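Local coordinates for centrosomal protein 120 (Oreochromis niloticus, PDB 6EWH) that is a centrosomal protein that probably acts at centrioles and basal bodies in the formation of cilia, this chain being its second C2 domain (C2B), at residues Q45-S49 with T50-S54; Y63-L67 with G68-T72; I93-S96 with K97-K101. The protein carries 1 engineered substitution. All coordinates share one frame; numbering follows the deposited sequence.

Contact 1. Residues Q45-S49 with T50-S54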
ATOM      1  N   GLN A  45       6.718  13.167 -13.724  1.00 29.80           N
ATOM      2  CA  GLN A  45       7.997  12.614 -14.158  1.00 33.74           C
ATOM      3  C   GLN A  45       7.863  11.196 -14.688  1.00 32.67           C
ATOM      4  O   GLN A  45       8.753  10.728 -15.403  1.00 33.36           O
ATOM      5  CB  GLN A  45       8.992  12.581 -13.005  1.00 35.11           C
ATOM      6  CG  GLN A  45       9.364  13.919 -12.446  1.00 44.13           C
ATOM      7  CD  GLN A  45      10.382  13.787 -11.346  1.00 43.69           C
ATOM      8  OE1 GLN A  45      11.001  12.733 -11.186  1.00 41.09           O
ATOM      9  NE2 GLN A  45      10.564  14.852 -10.575  1.00 46.98           N
ATOM     10  N   LEU A  46       6.790  10.492 -14.329  1.00 29.30           N
ATOM     11  CA  LEU A  46       6.576   9.113 -14.747  1.00 31.07           C
ATOM     12  C   LEU A  46       5.893   8.993 -16.104  1.00 35.35           C
ATOM     13  O   LEU A  46       5.684   7.870 -16.582  1.00 33.53           O
ATOM     14  CB  LEU A  46       5.745   8.384 -13.689  1.00 25.42           C
ATOM     15  CG  LEU A  46       6.408   8.343 -12.312  1.00 28.30           C
ATOM     16  CD1 LEU A  46       5.452   7.733 -11.288  1.00 28.92           C
ATOM     17  CD2 LEU A  46       7.714   7.562 -12.348  1.00 31.23           C
ATOM     18  N   VAL A  47       5.551  10.106 -16.744  1.00 33.37           N
ATOM     19  CA  VAL A  47       4.924  10.094 -18.056  1.00 33.39           C
ATOM     20  C   VAL A  47       5.876  10.788 -19.029  1.00 38.40           C
ATOM     21  O   VAL A  47       6.222  11.953 -18.825  1.00 41.23           O
ATOM     22  CB  VAL A  47       3.543  10.769 -18.036  1.00 37.00           C
ATOM     23  CG1 VAL A  47       2.978  10.895 -19.433  1.00 39.25           C
ATOM     24  CG2 VAL A  47       2.599   9.939 -17.182  1.00 37.59           C
ATOM     25  N   PRO A  48       6.342  10.105 -20.081  1.00 42.32           N
ATOM     26  CA  PRO A  48       7.394  10.695 -20.925  1.00 48.03           C
ATOM     27  C   PRO A  48       6.922  11.880 -21.742  1.00 52.05           C
ATOM     28  O   PRO A  48       7.732  12.753 -22.076  1.00 61.63           O
ATOM     29  CB  PRO A  48       7.825   9.530 -21.832  1.00 50.62           C
ATOM     30  CG  PRO A  48       7.260   8.292 -21.195  1.00 53.51           C
ATOM     31  CD  PRO A  48       6.014   8.730 -20.488  1.00 42.32           C
ATOM     32  N   SER A  49       5.641  11.937 -22.076  1.00 49.19           N
ATOM     33  CA  SER A  49       5.112  12.938 -22.988  1.00 55.83           C
ATOM     34  C   SER A  49       4.111  13.815 -22.257  1.00 48.40           C
ATOM     35  O   SER A  49       3.184  13.307 -21.619  1.00 47.01           O
ATOM     36  CB  SER A  49       4.415  12.261 -24.166  1.00 63.64           C
ATOM     37  OG  SER A  49       3.520  13.152 -24.807  1.00 68.30           O
ATOM     38  N   THR A  50       4.296  15.133 -22.368  1.00 46.06           N
ATOM     39  CA  THR A  50       3.294  16.071 -21.881  1.00 50.07           C
ATOM     40  C   THR A  50       1.943  15.847 -22.552  1.00 49.44           C
ATOM     41  O   THR A  50       0.896  16.055 -21.928  1.00 44.56           O
ATOM     42  CB  THR A  50       3.783  17.502 -22.129  1.00 58.95           C
ATOM     43  OG1 THR A  50       5.002  17.720 -21.408  1.00 60.82           O
ATOM     44  CG2 THR A  50       2.749  18.528 -21.684  1.00 61.87           C
ATOM     45  N   MET A  51       1.942  15.401 -23.814  1.00 52.12           N
ATOM     46  CA  MET A  51       0.675  15.267 -24.524  0.53 50.73           C
ATOM     47  C   MET A  51      -0.198  14.161 -23.945  1.00 51.47           C
ATOM     48  O   MET A  51      -1.429  14.244 -24.043  1.00 49.70           O
ATOM     49  CB  MET A  51       0.892  15.087 -26.028  0.53 51.38           C
ATOM     50  CG  MET A  51       0.814  16.390 -26.820  0.53 48.93           C
ATOM     51  SD  MET A  51      -0.753  17.286 -26.634  0.53 47.14           S
ATOM     52  CE  MET A  51      -0.408  18.744 -27.613  0.53 47.89           C
ATOM     53  N   LYS A  52       0.397  13.138 -23.328  1.00 47.22           N
ATOM     54  CA  LYS A  52      -0.428  12.108 -22.703  1.00 48.31           C
ATOM     55  C   LYS A  52      -1.212  12.659 -21.518  1.00 48.60           C
ATOM     56  O   LYS A  52      -2.328  12.199 -21.249  1.00 51.18           O
ATOM     57  CB  LYS A  52       0.421  10.907 -22.283  1.00 51.87           C
ATOM     58  CG  LYS A  52      -0.407   9.773 -21.672  1.00 52.44           C
ATOM     59  CD  LYS A  52       0.445   8.561 -21.330  1.00 55.31           C
ATOM     60  CE  LYS A  52      -0.287   7.618 -20.375  1.00 56.86           C
ATOM     61  NZ  LYS A  52      -1.588   7.136 -20.922  1.00 53.42           N
ATOM     62  N   LEU A  53      -0.654  13.639 -20.803  1.00 44.95           N
ATOM     63  CA  LEU A  53      -1.398  14.267 -19.715  1.00 43.36           C
ATOM     64  C   LEU A  53      -2.639  14.985 -20.229  1.00 43.23           C
ATOM     65  O   LEU A  53      -3.650  15.063 -19.521  1.00 44.22           O
ATOM     66  CB  LEU A  53      -0.504  15.260 -18.975  1.00 41.64           C
ATOM     67  CG  LEU A  53       0.889  14.796 -18.567  1.00 49.91           C
ATOM     68  CD1 LEU A  53       1.648  15.938 -17.899  1.00 48.50           C
ATOM     69  CD2 LEU A  53       0.792  13.592 -17.653  1.00 49.73           C
ATOM     70  N   SER A  54      -2.581  15.511 -21.456  1.00 47.48           N
ATOM     71  CA  SER A  54      -3.687  16.270 -22.026  1.00 51.65           C
ATOM     72  C   SER A  54      -4.814  15.389 -22.549  1.00 54.35           C
ATOM     73  O   SER A  54      -5.950  15.865 -22.664  1.00 53.31           O
ATOM     74  CB  SER A  54      -3.174  17.160 -23.160  1.00 52.23           C
ATOM     75  OG  SER A  54      -4.248  17.789 -23.834  1.00 59.53           O
TER
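Ser49 carries the chain from a loop into a short, weakly bonded helix at about Thr50 to Ser54, turning the backbone at the N-cap position. Behind it, the 3-10 segment ends at Leu46, and Val47 and Pro48 bring the loop round. The first backbone bond across the junction runs from Lys52 N to Ser49 O at 3.3 Å, with the N-H arriving from well above the carbonyl plane. Within the helix, Leu53 N to Thr50 O and Ser54 N to Met51 O repeat the same three-residue spacing, but both bonds are weak.

The cap itself comes from the Ser49 side chain. With OG anti to its own nitrogen (chi1 160°), the hydroxyl swings forward over the start of the helix and accepts weakly from two amides, Met51 N at 2.9 Å and Lys52 N at 3.5 Å. Met51 CB also touches this oxygen, at 3.5 Å. The apolar half of the contact belongs to Val47. Its CG1 branch presses on the root of the lysine chain, 3.8 Å from Lys52 CB, the valine lying roughly square to the lysine chain. The same methyl lies 3.9 Å from Leu53 CD2, the valine and leucine passing side by side and pointing opposite ways.

Val47 and Leu53 also share a neighbour, Leu79 of a loop, while Lys52 leans on Cys116 of strand 110-116. Further back, Leu46 reaches Leu114 of that strand, so this connection between strands 29-41 and 60-66 rests against strand 110-116 of the four-stranded sheet.

Contact 2. Residues Y63-L67 with G68-T72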
ATOM      1  N   TYR A  63      -2.769   0.619  -7.730  1.00 21.43           N
ATOM      2  CA  TYR A  63      -3.053  -0.798  -7.590  1.00 22.47           C
ATOM      3  C   TYR A  63      -2.079  -1.416  -6.604  1.00 23.35           C
ATOM      4  O   TYR A  63      -0.879  -1.114  -6.629  1.00 23.35           O
ATOM      5  CB  TYR A  63      -2.919  -1.550  -8.935  1.00 25.07           C
ATOM      6  CG  TYR A  63      -2.772  -3.034  -8.716  1.00 23.95           C
ATOM      7  CD1 TYR A  63      -3.890  -3.823  -8.467  1.00 27.60           C
ATOM      8  CD2 TYR A  63      -1.515  -3.642  -8.697  1.00 24.30           C
ATOM      9  CE1 TYR A  63      -3.776  -5.175  -8.222  1.00 29.90           C
ATOM     10  CE2 TYR A  63      -1.395  -5.005  -8.442  1.00 24.23           C
ATOM     11  CZ  TYR A  63      -2.529  -5.760  -8.213  1.00 29.17           C
ATOM     12  OH  TYR A  63      -2.433  -7.111  -7.973  1.00 34.25           O
ATOM     13  N   TYR A  64      -2.580  -2.315  -5.760  1.00 23.05           N
ATOM     14  CA  TYR A  64      -1.700  -3.175  -4.988  1.00 24.46           C
ATOM     15  C   TYR A  64      -2.438  -4.437  -4.597  1.00 23.11           C
ATOM     16  O   TYR A  64      -3.671  -4.486  -4.599  1.00 25.17           O
ATOM     17  CB  TYR A  64      -1.128  -2.479  -3.753  1.00 23.41           C
ATOM     18  CG  TYR A  64      -2.154  -1.844  -2.849  1.00 22.27           C
ATOM     19  CD1 TYR A  64      -2.561  -0.537  -3.064  1.00 23.08           C
ATOM     20  CD2 TYR A  64      -2.681  -2.534  -1.760  1.00 26.52           C
ATOM     21  CE1 TYR A  64      -3.501   0.066  -2.224  1.00 23.19           C
ATOM     22  CE2 TYR A  64      -3.590  -1.944  -0.921  1.00 22.63           C
ATOM     23  CZ  TYR A  64      -4.002  -0.652  -1.149  1.00 22.64           C
ATOM     24  OH  TYR A  64      -4.925  -0.061  -0.321  1.00 23.41           O
ATOM     25  N   SER A  65      -1.657  -5.462  -4.270  1.00 24.34           N
ATOM     26  CA  SER A  65      -2.174  -6.721  -3.765  1.00 24.20           C
ATOM     27  C   SER A  65      -1.945  -6.755  -2.258  1.00 26.42           C
ATOM     28  O   SER A  65      -0.801  -6.672  -1.804  1.00 32.22           O
ATOM     29  CB  SER A  65      -1.434  -7.875  -4.439  1.00 30.21           C
ATOM     30  OG  SER A  65      -1.932  -9.113  -3.985  1.00 33.44           O
ATOM     31  N   LEU A  66      -3.028  -6.864  -1.489  1.00 26.63           N
ATOM     32  CA  LEU A  66      -2.953  -6.909  -0.032  1.00 28.93           C
ATOM     33  C   LEU A  66      -3.415  -8.291   0.406  1.00 25.29           C
ATOM     34  O   LEU A  66      -4.601  -8.617   0.296  1.00 26.68           O
ATOM     35  CB  LEU A  66      -3.809  -5.806   0.597  1.00 29.04           C
ATOM     36  CG  LEU A  66      -3.809  -5.743   2.135  1.00 29.46           C
ATOM     37  CD1 LEU A  66      -2.433  -5.448   2.688  1.00 31.17           C
ATOM     38  CD2 LEU A  66      -4.790  -4.702   2.613  1.00 31.63           C
ATOM     39  N   LEU A  67      -2.469  -9.101   0.872  1.00 29.79           N
ATOM     40  CA  LEU A  67      -2.717 -10.497   1.241  1.00 31.08           C
ATOM     41  C   LEU A  67      -3.515 -11.241   0.166  1.00 33.37           C
ATOM     42  O   LEU A  67      -4.496 -11.934   0.446  1.00 32.39           O
ATOM     43  CB  LEU A  67      -3.369 -10.618   2.619  1.00 33.53           C
ATOM     44  CG  LEU A  67      -2.582 -10.034   3.793  1.00 39.47           C
ATOM     45  CD1 LEU A  67      -3.265 -10.375   5.108  1.00 41.47           C
ATOM     46  CD2 LEU A  67      -1.146 -10.502   3.791  1.00 52.20           C
ATOM     47  N   GLY A  68      -3.100 -11.072  -1.086  1.00 32.14           N
ATOM     48  CA  GLY A  68      -3.759 -11.759  -2.180  1.00 32.01           C
ATOM     49  C   GLY A  68      -5.033 -11.120  -2.688  1.00 32.73           C
ATOM     50  O   GLY A  68      -5.693 -11.693  -3.563  1.00 36.56           O
ATOM     51  N   ASN A  69      -5.404  -9.953  -2.177  1.00 26.45           N
ATOM     52  CA  ASN A  69      -6.580  -9.235  -2.652  1.00 26.83           C
ATOM     53  C   ASN A  69      -6.149  -8.112  -3.585  1.00 27.51           C
ATOM     54  O   ASN A  69      -5.347  -7.260  -3.196  1.00 29.32           O
ATOM     55  CB  ASN A  69      -7.335  -8.630  -1.471  1.00 27.71           C
ATOM     56  CG  ASN A  69      -7.905  -9.683  -0.555  1.00 27.90           C
ATOM     57  OD1 ASN A  69      -8.955 -10.251  -0.840  1.00 33.01           O
ATOM     58  ND2 ASN A  69      -7.201  -9.972   0.537  1.00 29.26           N
ATOM     59  N   ASP A  70      -6.695  -8.100  -4.802  1.00 28.46           N
ATOM     60  CA  ASP A  70      -6.376  -7.042  -5.758  1.00 26.70           C
ATOM     61  C   ASP A  70      -7.170  -5.796  -5.394  1.00 28.08           C
ATOM     62  O   ASP A  70      -8.401  -5.847  -5.295  1.00 30.34           O
ATOM     63  CB  ASP A  70      -6.713  -7.473  -7.185  1.00 30.09           C
ATOM     64  CG  ASP A  70      -5.755  -8.524  -7.724  1.00 35.43           C
ATOM     65  OD1 ASP A  70      -4.568  -8.522  -7.337  1.00 33.85           O
ATOM     66  OD2 ASP A  70      -6.196  -9.364  -8.534  1.00 41.35           O
ATOM     67  N   ILE A  71      -6.469  -4.686  -5.184  1.00 24.04           N
ATOM     68  CA  ILE A  71      -7.080  -3.438  -4.757  0.63 22.75           C
ATOM     69  C   ILE A  71      -6.730  -2.349  -5.762  1.00 24.67           C
ATOM     70  O   ILE A  71      -5.565  -2.180  -6.130  1.00 24.15           O
ATOM     71  CB  ILE A  71      -6.642  -3.079  -3.325  0.63 25.13           C
ATOM     72  CG1 ILE A  71      -7.206  -4.129  -2.356  0.63 27.83           C
ATOM     73  CG2 ILE A  71      -7.074  -1.654  -2.963  0.63 26.51           C
ATOM     74  CD1 ILE A  71      -6.602  -4.112  -0.983  0.63 27.93           C
ATOM     75  N   THR A  72      -7.745  -1.618  -6.212  1.00 24.12           N
ATOM     76  CA  THR A  72      -7.545  -0.449  -7.052  1.00 24.35           C
ATOM     77  C   THR A  72      -8.189   0.754  -6.384  1.00 28.14           C
ATOM     78  O   THR A  72      -9.254   0.644  -5.768  1.00 28.88           O
ATOM     79  CB  THR A  72      -8.135  -0.604  -8.459  1.00 25.52           C
ATOM     80  OG1 THR A  72      -9.552  -0.784  -8.375  1.00 32.83           O
ATOM     81  CG2 THR A  72      -7.508  -1.798  -9.189  1.00 29.56           C
TER
HETATM   82  O   HOH W   1      -0.491 -10.094  -1.764  1.00 36.86           O
HETATM   83  O   HOH W   2      -3.459 -10.320  -5.698  1.00 44.84           O
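Tyr63 faces Thr72 in a non-hydrogen-bonded antiparallel pair, but its ring reaches along the sheet to Asp70. There Tyr63 OH donates to Asp70 OD1 at 2.6 Å, meeting the oxygen from above the carboxylate plane; ring and carboxylate are turned 53° apart. Next comes Tyr64, exchanging two backbone bonds with Ile71. Its chi1 of 53° sets the ring between the backbone nitrogen and carbonyl carbon, where, in the conformer modelled here, Ile71 CG2 covers one face, a CH-pi contact 4.1 Å from the Tyr64 ring centroid. Ser65 returns to the side of Tyr63 and Asp70. A water joins Ser65 OG to Asp70 OD1, giving that carboxylate oxygen a second donor, and another links Ser65 OG with Gly68 N. Leu66 lies on the Tyr64 side, its CB 3.6 Å from Ile71 CD1 in that conformer. Leu66 O is gripped twice: Asn69 N comes from above the carbonyl plane, while Asn69 ND2, at 2.9 Å, lies nearly in line with the C=O bond. Leu67 then turns with positive phi and psi, and Gly68 follows at angles where a side chain would jam against Leu67 O. Leu66 to Asn69 thus form a type I' turn closing a beta hairpin with a two-residue loop; its strand 69-72 is an outer strand of the four-stranded sheet of the C2 beta sandwich, with Tyr64, Leu66 and Ile71 facing the other sheet.

Contact 3. Residues I93-S96 with K97-K101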
ATOM      1  N   ILE A  93      -8.394  -9.943   9.749  1.00 23.30           N
ATOM      2  CA  ILE A  93      -7.542 -11.101   9.986  1.00 24.94           C
ATOM      3  C   ILE A  93      -7.920 -11.704  11.332  1.00 26.44           C
ATOM      4  O   ILE A  93      -8.022 -10.987  12.335  1.00 26.95           O
ATOM      5  CB  ILE A  93      -6.050 -10.718   9.955  1.00 24.11           C
ATOM      6  CG1 ILE A  93      -5.659 -10.167   8.589  1.00 24.47           C
ATOM      7  CG2 ILE A  93      -5.178 -11.929  10.285  1.00 28.82           C
ATOM      8  CD1 ILE A  93      -4.321  -9.460   8.575  1.00 25.57           C
ATOM      9  N   ARG A  94      -8.149 -13.012  11.351  1.00 29.62           N
ATOM     10  CA  ARG A  94      -8.359 -13.742  12.593  1.00 31.11           C
ATOM     11  C   ARG A  94      -7.062 -14.485  12.898  1.00 28.90           C
ATOM     12  O   ARG A  94      -6.603 -15.291  12.084  1.00 29.18           O
ATOM     13  CB  ARG A  94      -9.542 -14.700  12.448  1.00 31.08           C
ATOM     14  CG  ARG A  94      -9.995 -15.385  13.745  1.00 33.53           C
ATOM     15  CD  ARG A  94     -11.263 -16.185  13.480  1.00 38.81           C
ATOM     16  NE  ARG A  94     -11.781 -16.846  14.676  1.00 38.15           N
ATOM     17  CZ  ARG A  94     -11.370 -18.034  15.115  1.00 39.10           C
ATOM     18  NH1 ARG A  94     -10.425 -18.706  14.466  1.00 36.81           N
ATOM     19  NH2 ARG A  94     -11.911 -18.554  16.211  1.00 40.91           N
ATOM     20  N   SER A  95      -6.443 -14.171  14.030  1.00 29.12           N
ATOM     21  CA  SER A  95      -5.110 -14.698  14.323  1.00 27.11           C
ATOM     22  C   SER A  95      -4.827 -14.505  15.807  1.00 31.80           C
ATOM     23  O   SER A  95      -5.736 -14.255  16.604  1.00 30.45           O
ATOM     24  CB  SER A  95      -4.055 -13.995  13.455  1.00 27.64           C
ATOM     25  OG  SER A  95      -2.794 -14.655  13.508  1.00 29.74           O
ATOM     26  N   SER A  96      -3.561 -14.649  16.192  1.00 32.11           N
ATOM     27  CA  SER A  96      -3.104 -14.182  17.488  1.00 29.24           C
ATOM     28  C   SER A  96      -2.035 -13.124  17.271  1.00 34.16           C
ATOM     29  O   SER A  96      -1.406 -13.060  16.209  1.00 35.23           O
ATOM     30  CB  SER A  96      -2.546 -15.326  18.347  1.00 32.33           C
ATOM     31  OG  SER A  96      -1.240 -15.686  17.925  1.00 35.72           O
ATOM     32  N   LYS A  97      -1.844 -12.290  18.295  1.00 30.14           N
ATOM     33  CA  LYS A  97      -0.826 -11.246  18.248  1.00 30.78           C
ATOM     34  C   LYS A  97       0.501 -11.793  17.746  1.00 30.81           C
ATOM     35  O   LYS A  97       1.077 -11.284  16.776  1.00 30.02           O
ATOM     36  CB  LYS A  97      -0.630 -10.673  19.651  1.00 35.98           C
ATOM     37  CG  LYS A  97      -1.225  -9.329  19.896  1.00 40.18           C
ATOM     38  CD  LYS A  97      -0.488  -8.625  21.028  1.00 33.79           C
ATOM     39  CE  LYS A  97      -0.283  -9.539  22.215  1.00 35.67           C
ATOM     40  NZ  LYS A  97      -0.168  -8.761  23.475  1.00 37.04           N
ATOM     41  N   GLN A  98       1.002 -12.836  18.407  1.00 34.33           N
ATOM     42  CA  GLN A  98       2.335 -13.329  18.084  1.00 30.09           C
ATOM     43  C   GLN A  98       2.392 -13.909  16.684  1.00 32.49           C
ATOM     44  O   GLN A  98       3.363 -13.678  15.955  1.00 33.41           O
ATOM     45  CB  GLN A  98       2.755 -14.392  19.093  1.00 30.85           C
ATOM     46  CG  GLN A  98       3.095 -13.842  20.442  1.00 32.85           C
ATOM     47  CD  GLN A  98       3.344 -14.934  21.456  1.00 30.45           C
ATOM     48  OE1 GLN A  98       2.485 -15.792  21.683  1.00 34.05           O
ATOM     49  NE2 GLN A  98       4.523 -14.919  22.072  1.00 30.18           N
ATOM     50  N   ILE A  99       1.387 -14.696  16.305  1.00 31.37           N
ATOM     51  CA  ILE A  99       1.428 -15.363  15.011  1.00 33.56           C
ATOM     52  C   ILE A  99       1.289 -14.355  13.880  1.00 32.74           C
ATOM     53  O   ILE A  99       1.994 -14.436  12.863  1.00 31.14           O
ATOM     54  CB  ILE A  99       0.379 -16.489  14.953  1.00 34.27           C
ATOM     55  CG1 ILE A  99       0.816 -17.644  15.856  1.00 34.51           C
ATOM     56  CG2 ILE A  99       0.228 -17.008  13.543  1.00 39.67           C
ATOM     57  CD1 ILE A  99       2.127 -18.256  15.437  1.00 38.20           C
ATOM     58  N   LEU A 100       0.401 -13.372  14.043  1.00 33.85           N
ATOM     59  CA  LEU A 100       0.222 -12.377  12.996  1.00 27.27           C
ATOM     60  C   LEU A 100       1.451 -11.490  12.861  1.00 30.13           C
ATOM     61  O   LEU A 100       1.879 -11.176  11.743  1.00 29.66           O
ATOM     62  CB  LEU A 100      -1.033 -11.552  13.293  1.00 27.38           C
ATOM     63  CG  LEU A 100      -1.402 -10.493  12.253  1.00 25.08           C
ATOM     64  CD1 LEU A 100      -1.415 -11.105  10.857  1.00 30.48           C
ATOM     65  CD2 LEU A 100      -2.765  -9.877  12.583  1.00 24.26           C
ATOM     66  N   LYS A 101       2.035 -11.079  13.992  1.00 28.64           N
ATOM     67  CA  LYS A 101       3.250 -10.277  13.946  1.00 33.79           C
ATOM     68  C   LYS A 101       4.368 -11.033  13.238  1.00 32.46           C
ATOM     69  O   LYS A 101       5.061 -10.475  12.379  1.00 31.28           O
ATOM     70  CB  LYS A 101       3.643  -9.877  15.369  1.00 33.21           C
ATOM     71  CG  LYS A 101       4.754  -8.843  15.499  1.00 36.87           C
ATOM     72  CD  LYS A 101       5.062  -8.578  16.977  1.00 35.19           C
ATOM     73  CE  LYS A 101       6.040  -7.421  17.183  1.00 41.12           C
ATOM     74  NZ  LYS A 101       7.411  -7.687  16.648  1.00 38.24           N
TER
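Lys97 is the first helical residue after Ser96, which holds the N-cap position. Its CB points away from the strand, and the ammonium group forms a salt bridge with Asp139. Past Gln98, Ile99 is where the cap closes: Ile99 N donates to Ser96 OG at 3.2 Å, a nearly straight bond. The hydroxyl reaches that amide because chi1 of Ser96, 77°, tucks OG between the backbone nitrogen and carbonyl carbon. It also lies 3.5 Å from Ile99 CB, so the isoleucine stem packs beside the oxygen that caps it. An alanine in place of Ser96 would probably leave the amide of Ile99 without this side-chain acceptor and the first helical turn less firmly anchored.

This N-cap marks the point where the chain leaves strand 87-95 of the mixed sheet; helix 97-105 belongs to the connection that brings it across the C2 beta sandwich to strand 110-116 of the other sheet. The short strand and helix segments run 122° apart.

Leu100 is the buried residue on the helix side of the contact. Leu100 N donates to Ser96 O at 2.8 Å, almost in line with the C=O bond, the first i to i-4 bond of the helix. With CG anti to the backbone nitrogen (chi1 -178°), its two methyls turn back to the strand and both meet one branch of Ile93: Leu100 CD1 and Leu100 CD2 each lie 3.9 Å from Ile93 CG2. Phe31 and Leu178 pack on the leucine too. Closer in, Leu100 CB sits 3.6 Å from Ser95 OG, a hydroxyl hydrogen-bonded to Val21 O. Lys101 carries the helical bonding onward, its backbone N donating to Lys97 O at 3.0 Å.

Going from the N terminus, the three contacts come in series, none nested in or crossing another. Contact 1 lies beyond strand 29-41, where a loop turns into helix 50-54 ahead of the next strand. Contact 2 then closes the hairpin of strands 60-66 and 69-72. Contact 3 follows at the far end of strand 87-95, where the chain enters helix 97-105. Contacts 1 and 3 sit on opposite sides of the chain's centre, their own centres about 44 Å apart. Contacts 2 and 3 do meet: Leu67 CD1 of the hairpin turn packs 3.7 Å from Ile93 CD1, joining the four-stranded sheet to the mixed sheet across the sandwich.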